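Local coordinates for protein lipolytic enzyme (Clostridium thermocellum, PDB 2VPT) that is the catalytic domain of a cellulosomal family 3 carbohydrate esterase of the SGNH hydrolase clan, classed as removing acetyl groups from xylan, at residues A[168-173]-A[180-185]; A[112-117]-A[121-126]; A[100-105]-A[139-144]. All coordinates share one frame; numbering follows the deposited sequence.

Interaction 1 of 3, residues A[168-173]-A[180-185]; sequences RNTDIS and SEIGYK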
# COMPACT_ATOMS: atom_id res chain seq x y z
N ARG A 168 11.34 21.11 3.75
CA ARG A 168 9.90 20.89 3.67
C ARG A 168 9.31 21.18 2.29
O ARG A 168 8.29 20.60 1.91
CB ARG A 168 9.18 21.73 4.74
CG ARG A 168 9.42 23.24 4.61
CD ARG A 168 9.82 23.89 5.95
NE ARG A 168 10.97 23.23 6.59
CZ ARG A 168 12.23 23.31 6.17
NH1 ARG A 168 12.56 24.00 5.08
NH2 ARG A 168 13.19 22.68 6.84
N ASN A 169 9.96 22.07 1.53
CA ASN A 169 9.50 22.40 0.18
C ASN A 169 9.86 21.37 -0.91
O ASN A 169 9.36 21.46 -2.02
CB ASN A 169 10.02 23.79 -0.22
CG ASN A 169 9.47 24.90 0.67
OD1 ASN A 169 8.28 24.92 1.00
ND2 ASN A 169 10.33 25.81 1.08
N THR A 170 10.73 20.41 -0.59
CA THR A 170 11.04 19.32 -1.53
C THR A 170 10.71 17.93 -0.98
O THR A 170 10.36 17.02 -1.74
CB THR A 170 12.54 19.32 -1.97
OG1 THR A 170 13.39 19.11 -0.83
CG2 THR A 170 12.91 20.64 -2.65
N ASP A 171 10.83 17.76 0.33
CA ASP A 171 10.88 16.43 0.93
C ASP A 171 9.56 15.92 1.46
O ASP A 171 9.47 14.75 1.84
CB ASP A 171 11.90 16.43 2.07
CG ASP A 171 13.30 16.77 1.59
OD1 ASP A 171 13.55 16.72 0.37
OD2 ASP A 171 14.17 17.06 2.44
N ILE A 172 8.55 16.78 1.52
CA ILE A 172 7.22 16.41 2.02
C ILE A 172 6.21 16.36 0.88
O ILE A 172 6.18 17.22 0.02
CB ILE A 172 6.76 17.38 3.13
CG1 ILE A 172 7.68 17.27 4.35
CG2 ILE A 172 5.30 17.11 3.53
CD1 ILE A 172 7.82 15.84 4.94
N SER A 173 5.39 15.31 0.90
CA SER A 173 4.42 15.07 -0.15
C SER A 173 3.22 16.02 -0.06
O SER A 173 3.10 16.81 0.86
CB SER A 173 3.91 13.63 -0.05
OG SER A 173 2.96 13.51 0.98
N SER A 180 7.88 12.94 0.23
CA SER A 180 7.80 12.89 -1.22
C SER A 180 8.75 11.83 -1.77
O SER A 180 9.55 11.24 -1.04
CB SER A 180 8.23 14.23 -1.78
OG SER A 180 9.59 14.45 -1.44
N GLU A 181 8.71 11.61 -3.09
CA GLU A 181 9.66 10.73 -3.73
C GLU A 181 11.11 11.18 -3.46
O GLU A 181 11.98 10.36 -3.18
CB GLU A 181 9.37 10.69 -5.23
CG GLU A 181 10.02 9.57 -5.99
CD GLU A 181 9.38 9.42 -7.37
OE1 GLU A 181 9.32 10.43 -8.10
OE2 GLU A 181 8.92 8.31 -7.72
N ILE A 182 11.35 12.48 -3.55
CA ILE A 182 12.66 13.03 -3.24
C ILE A 182 13.05 12.78 -1.79
O ILE A 182 14.17 12.37 -1.50
CB ILE A 182 12.74 14.52 -3.60
CG1 ILE A 182 12.95 14.66 -5.10
CG2 ILE A 182 13.89 15.21 -2.85
CD1 ILE A 182 14.40 14.48 -5.53
N GLY A 183 12.12 12.97 -0.86
CA GLY A 183 12.38 12.72 0.54
C GLY A 183 12.73 11.27 0.79
O GLY A 183 13.66 10.97 1.52
N TYR A 184 11.99 10.35 0.17
CA TYR A 184 12.31 8.94 0.31
C TYR A 184 13.68 8.57 -0.25
O TYR A 184 14.35 7.70 0.28
CB TYR A 184 11.22 8.05 -0.29
CG TYR A 184 10.00 7.86 0.58
CD1 TYR A 184 10.11 7.29 1.84
CD2 TYR A 184 8.73 8.16 0.13
CE1 TYR A 184 9.00 7.07 2.64
CE2 TYR A 184 7.61 7.96 0.92
CZ TYR A 184 7.75 7.41 2.18
OH TYR A 184 6.63 7.18 2.99
N LYS A 185 14.09 9.24 -1.33
CA LYS A 185 15.42 9.02 -1.87
C LYS A 185 16.50 9.45 -0.90
O LYS A 185 17.47 8.74 -0.70
CB LYS A 185 15.60 9.75 -3.21
CG LYS A 185 15.03 9.02 -4.40
CD LYS A 185 15.36 9.77 -5.68
CE LYS A 185 16.83 9.96 -5.92
NZ LYS A 185 17.04 10.52 -7.30
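S180 reaches across to the end of the short, weakly bonded helix 168-171 with both its hydroxyl and its backbone N. OG binds T170 O at 2.7 Å, lying in the carbonyl plane on a lone pair. With chi1 at 64°, OG stands between the backbone N and carbonyl carbon of S180, where it also faces back into its own helix and accepts from G183 N at 3.0 Å. One hydroxyl thus serves as N-cap of helix 181-203 and as donor to the neighbouring turn, which fixes its rotation. The next carbonyl is used too: S180 N donates to D171 O (2.9 Å, nearly straight at 164°), but from above the carbonyl plane. G183 CA lies 3.8 Å from D171 O, a close approach that its missing side chain allows.

Beside these bonds lies the D171 carboxylate. Its CG turns away from the carbonyl carbon (chi1 -61°), bringing OD1 to 3.6 Å from I182 CG2. T170 OG1 donates to D171 OD1 from well above the carboxylate plane, at 2.7 Å. OD2 is held by D167 N and a salt bridge to K186, which would favour the charged carboxylate.

S173 packs its CB near S180, while its OG bonds to H178 O and D175 N. D175 and H178 form a DXXH sequence consistent with the acid and base of an SGNH triad; both lie in the loop between the two segments, whose ends this contact brings together. Y184 OH bonds to M19 O. Helix 168-171, which follows strand 156-159 in the chain, lies against the N-terminal end of helix 181-203.

Interaction 2 of 3, residues A[112-117]-A[121-126]; sequences DQIFTV and VTLFVA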
# COMPACT_ATOMS: atom_id res chain seq x y z
N ASP A 112 14.34 -6.45 22.12
CA ASP A 112 14.63 -7.68 22.86
C ASP A 112 13.84 -8.86 22.30
O ASP A 112 14.36 -9.95 22.14
CB ASP A 112 14.30 -7.54 24.35
CG ASP A 112 15.22 -6.57 25.08
OD1 ASP A 112 16.24 -6.13 24.51
OD2 ASP A 112 14.92 -6.26 26.26
N GLN A 113 12.57 -8.61 22.00
CA GLN A 113 11.69 -9.64 21.46
C GLN A 113 12.19 -10.21 20.14
O GLN A 113 12.17 -11.41 19.91
CB GLN A 113 10.28 -9.07 21.29
CG GLN A 113 9.27 -10.07 20.74
CD GLN A 113 7.91 -9.43 20.51
OE1 GLN A 113 7.62 -8.36 21.02
NE2 GLN A 113 7.07 -10.08 19.72
N ILE A 114 12.63 -9.32 19.25
CA ILE A 114 13.16 -9.74 17.96
C ILE A 114 14.34 -10.72 18.14
O ILE A 114 14.37 -11.76 17.49
CB ILE A 114 13.56 -8.51 17.10
CG1 ILE A 114 12.30 -7.76 16.64
CG2 ILE A 114 14.43 -8.93 15.90
CD1 ILE A 114 12.52 -6.36 16.15
N PHE A 115 15.29 -10.38 19.00
CA PHE A 115 16.44 -11.27 19.23
C PHE A 115 16.07 -12.56 19.96
O PHE A 115 16.74 -13.58 19.80
CB PHE A 115 17.53 -10.54 20.00
CG PHE A 115 18.27 -9.50 19.19
CD1 PHE A 115 19.06 -9.87 18.11
CD2 PHE A 115 18.20 -8.16 19.52
CE1 PHE A 115 19.74 -8.93 17.39
CE2 PHE A 115 18.88 -7.22 18.80
CZ PHE A 115 19.66 -7.60 17.73
N THR A 116 15.01 -12.53 20.76
CA THR A 116 14.52 -13.73 21.44
C THR A 116 14.05 -14.75 20.40
O THR A 116 14.38 -15.93 20.48
CB THR A 116 13.41 -13.41 22.46
OG1 THR A 116 13.93 -12.52 23.46
CG2 THR A 116 12.88 -14.67 23.13
N VAL A 117 13.31 -14.29 19.39
CA VAL A 117 12.78 -15.15 18.35
C VAL A 117 13.84 -15.54 17.31
O VAL A 117 13.87 -16.68 16.85
CB VAL A 117 11.60 -14.47 17.62
CG1 VAL A 117 11.12 -15.34 16.46
CG2 VAL A 117 10.47 -14.18 18.60
N VAL A 121 19.84 -12.78 14.07
CA VAL A 121 19.47 -11.71 13.16
C VAL A 121 20.34 -10.47 13.39
O VAL A 121 20.89 -10.27 14.47
CB VAL A 121 17.96 -11.36 13.29
CG1 VAL A 121 17.69 -10.43 14.48
CG2 VAL A 121 17.44 -10.74 12.00
N THR A 122 20.49 -9.67 12.35
CA THR A 122 21.08 -8.35 12.45
C THR A 122 19.95 -7.34 12.36
O THR A 122 19.12 -7.41 11.45
CB THR A 122 22.12 -8.13 11.35
OG1 THR A 122 23.22 -9.04 11.58
CG2 THR A 122 22.65 -6.70 11.33
N LEU A 123 19.93 -6.40 13.30
CA LEU A 123 18.83 -5.44 13.43
C LEU A 123 19.32 -4.01 13.30
O LEU A 123 20.29 -3.61 13.94
CB LEU A 123 18.13 -5.64 14.79
CG LEU A 123 16.96 -4.71 15.12
CD1 LEU A 123 15.77 -4.88 14.18
CD2 LEU A 123 16.49 -4.93 16.57
N PHE A 124 18.66 -3.25 12.45
CA PHE A 124 18.85 -1.82 12.31
C PHE A 124 17.60 -1.12 12.81
O PHE A 124 16.49 -1.53 12.47
CB PHE A 124 19.11 -1.45 10.85
CG PHE A 124 20.42 -1.94 10.34
CD1 PHE A 124 21.56 -1.20 10.53
CD2 PHE A 124 20.54 -3.17 9.71
CE1 PHE A 124 22.78 -1.63 10.08
CE2 PHE A 124 21.78 -3.62 9.26
CZ PHE A 124 22.89 -2.84 9.45
N VAL A 125 17.79 -0.09 13.62
CA VAL A 125 16.71 0.69 14.21
C VAL A 125 16.88 2.14 13.80
O VAL A 125 17.92 2.74 14.08
CB VAL A 125 16.69 0.57 15.74
CG1 VAL A 125 15.57 1.43 16.32
CG2 VAL A 125 16.51 -0.91 16.14
N ALA A 126 15.86 2.71 13.16
CA ALA A 126 15.88 4.08 12.67
C ALA A 126 15.10 5.06 13.54
O ALA A 126 14.09 4.71 14.14
CB ALA A 126 15.32 4.13 11.25
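I114 CG1 and F115 CG both stand anti to their own carbonyl carbons (chi1 -70° and -72°), and L123 answers with CG swung away from its backbone N (chi1 179°). Two adjacent helix residues therefore reach V121, just before strand 122-126, and L123 within it. I114 divides its branches: CG2, left opposite the backbone N, meets V121 CG1 at 3.9 Å, and CD1, at the end of the extended chain, meets L123 CD1 at 4.1 Å, the two side chains crossing at about a right angle. The F115 ring reaches V121 with its edge: CE1 sits 3.4 Å from V121 O, which lies near the ring plane, and 3.9 Å from V121 CG1. Farther round, CZ touches L123 CB at 3.9 Å and CE2 approaches L123 CD2 at 4.0 Å. Helix 104-117 here belongs to the beta-alpha-beta crossover that joins strand 86-90 to its parallel neighbour 122-126, in the three-layer alpha/beta/alpha fold of SGNH hydrolases. L123 lies on the helix side of the sheet beside V87, L89 and V156, and I114 also packs on I75 of helix 68-82. T122, F124 and A126 face the other layer, where they meet helix 181-203.

Interaction 3 of 3, residues A[100-105]-A[139-144]; sequences GNLNAT and NAVIPG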
# COMPACT_ATOMS: atom_id res chain seq x y z
N GLY A 100 -0.30 9.35 22.09
CA GLY A 100 0.26 10.23 23.14
C GLY A 100 1.23 9.54 24.10
O GLY A 100 1.22 9.83 25.29
N ASN A 101 2.06 8.63 23.58
CA ASN A 101 2.97 7.74 24.35
C ASN A 101 4.23 8.04 23.50
O ASN A 101 4.40 7.45 22.44
CB ASN A 101 2.37 6.34 24.28
CG ASN A 101 3.11 5.35 25.08
OD1 ASN A 101 3.70 5.69 26.10
ND2 ASN A 101 3.08 4.11 24.65
N LEU A 102 5.26 8.75 23.96
CA LEU A 102 6.70 8.33 23.99
C LEU A 102 7.14 6.93 24.40
O LEU A 102 7.60 6.72 25.50
CB LEU A 102 7.52 9.42 24.71
CG LEU A 102 8.86 9.85 24.09
CD1 LEU A 102 9.79 8.69 23.88
CD2 LEU A 102 8.60 10.61 22.79
N ASN A 103 7.11 5.98 23.45
CA ASN A 103 7.21 4.58 23.81
C ASN A 103 8.62 4.03 23.78
O ASN A 103 8.92 3.05 23.09
CB ASN A 103 6.26 3.75 22.96
CG ASN A 103 5.88 2.44 23.61
OD1 ASN A 103 6.32 2.12 24.73
ND2 ASN A 103 5.04 1.65 22.93
N ALA A 104 9.48 4.64 24.59
CA ALA A 104 10.82 4.16 24.79
C ALA A 104 10.84 2.73 25.29
O ALA A 104 11.58 1.89 24.78
CB ALA A 104 11.55 5.09 25.75
N THR A 105 10.03 2.43 26.31
CA THR A 105 10.01 1.08 26.85
C THR A 105 9.52 0.04 25.83
O THR A 105 10.06 -1.07 25.73
CB THR A 105 9.16 1.00 28.15
OG1 THR A 105 9.78 1.80 29.16
CG2 THR A 105 9.07 -0.42 28.62
N ASN A 139 12.62 10.93 18.65
CA ASN A 139 13.96 10.71 18.07
C ASN A 139 15.02 10.74 19.17
O ASN A 139 15.95 9.92 19.17
CB ASN A 139 14.30 11.78 17.04
CG ASN A 139 13.57 11.61 15.73
OD1 ASN A 139 12.93 10.60 15.47
ND2 ASN A 139 13.69 12.62 14.88
N ALA A 140 14.89 11.69 20.10
CA ALA A 140 15.89 11.87 21.14
C ALA A 140 16.19 10.61 21.93
O ALA A 140 17.32 10.41 22.36
CB ALA A 140 15.46 12.98 22.10
N VAL A 141 15.18 9.78 22.18
CA VAL A 141 15.37 8.60 23.04
C VAL A 141 15.99 7.39 22.35
O VAL A 141 16.51 6.49 23.01
CB VAL A 141 14.06 8.16 23.75
CG1 VAL A 141 13.41 9.36 24.46
CG2 VAL A 141 13.09 7.49 22.80
N ILE A 142 15.97 7.35 21.02
CA ILE A 142 16.32 6.13 20.31
C ILE A 142 17.82 5.76 20.36
O ILE A 142 18.14 4.61 20.62
CB ILE A 142 15.79 6.19 18.86
CG1 ILE A 142 14.26 6.25 18.88
CG2 ILE A 142 16.26 4.96 18.07
CD1 ILE A 142 13.62 6.47 17.52
N PRO A 143 18.73 6.74 20.13
CA PRO A 143 20.15 6.34 20.15
C PRO A 143 20.62 5.67 21.44
O PRO A 143 21.41 4.74 21.42
CB PRO A 143 20.89 7.65 19.92
CG PRO A 143 19.92 8.63 19.47
CD PRO A 143 18.55 8.15 19.77
N GLY A 144 20.13 6.16 22.59
CA GLY A 144 20.52 5.59 23.87
C GLY A 144 20.01 4.18 24.08
O GLY A 144 20.69 3.33 24.64
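Two helix starts meet here on one side of the central sheet of the alpha/beta/alpha sandwich: the loop leading into helix 104-117, and the turn leading into helix 142-151. These helices belong to successive beta-alpha-beta crossovers, on the way to strands 122-126 and 156-159. The contact is small, apolar and near the surface, and V141 carries one side of it. A type I turn from N139 to I142, closed by I142 N to N139 O at 3.2 Å, presents V141 with its CB toward the other segment. Chi1 of -51° puts V141 CG2 where it meets both L102 CD1 and A104 CB, while CG1 meets L102 CD1 alone. L102 CD1 rests against both branches in one of its two conformers, so this part of the contact is less certain; there the L102 and V141 side chains run antiparallel, side by side. Behind L102 the chain makes an inverse gamma turn centred on N103, whose OD1 caps the new helix at G106 N and whose ND2 bonds to OD1 of D95, the aspartate that ends a GXND sequence like that of SGNH hydrolases. I142 turns onto F158 and D127. At the first turn of helix 104-117, the methyl of A104 lies 4.1 Å from V141 CG2.

Overall arrangement
Interactions 2 and 3 share helix 104-117: interaction 3 lies at its beginning and interaction 2 packs its end on the sheet. Their centres lie 16 Å apart, and interaction 2 is nested along the chain within the loop that interaction 3 closes. They also touch, since I142 sets CD1 3.8 Å from A126 O and CG2 4.0 Å from V125 CG1. Interaction 1 comes later in sequence and stands apart, with centres 29 Å from interaction 2 and 24 Å from interaction 3. It alone adjoins the probable catalytic triad of S14, D175 and H178, through S173. The calcium ion, held by D43, F44, D57 and D59, takes no ligand from any of the six segments.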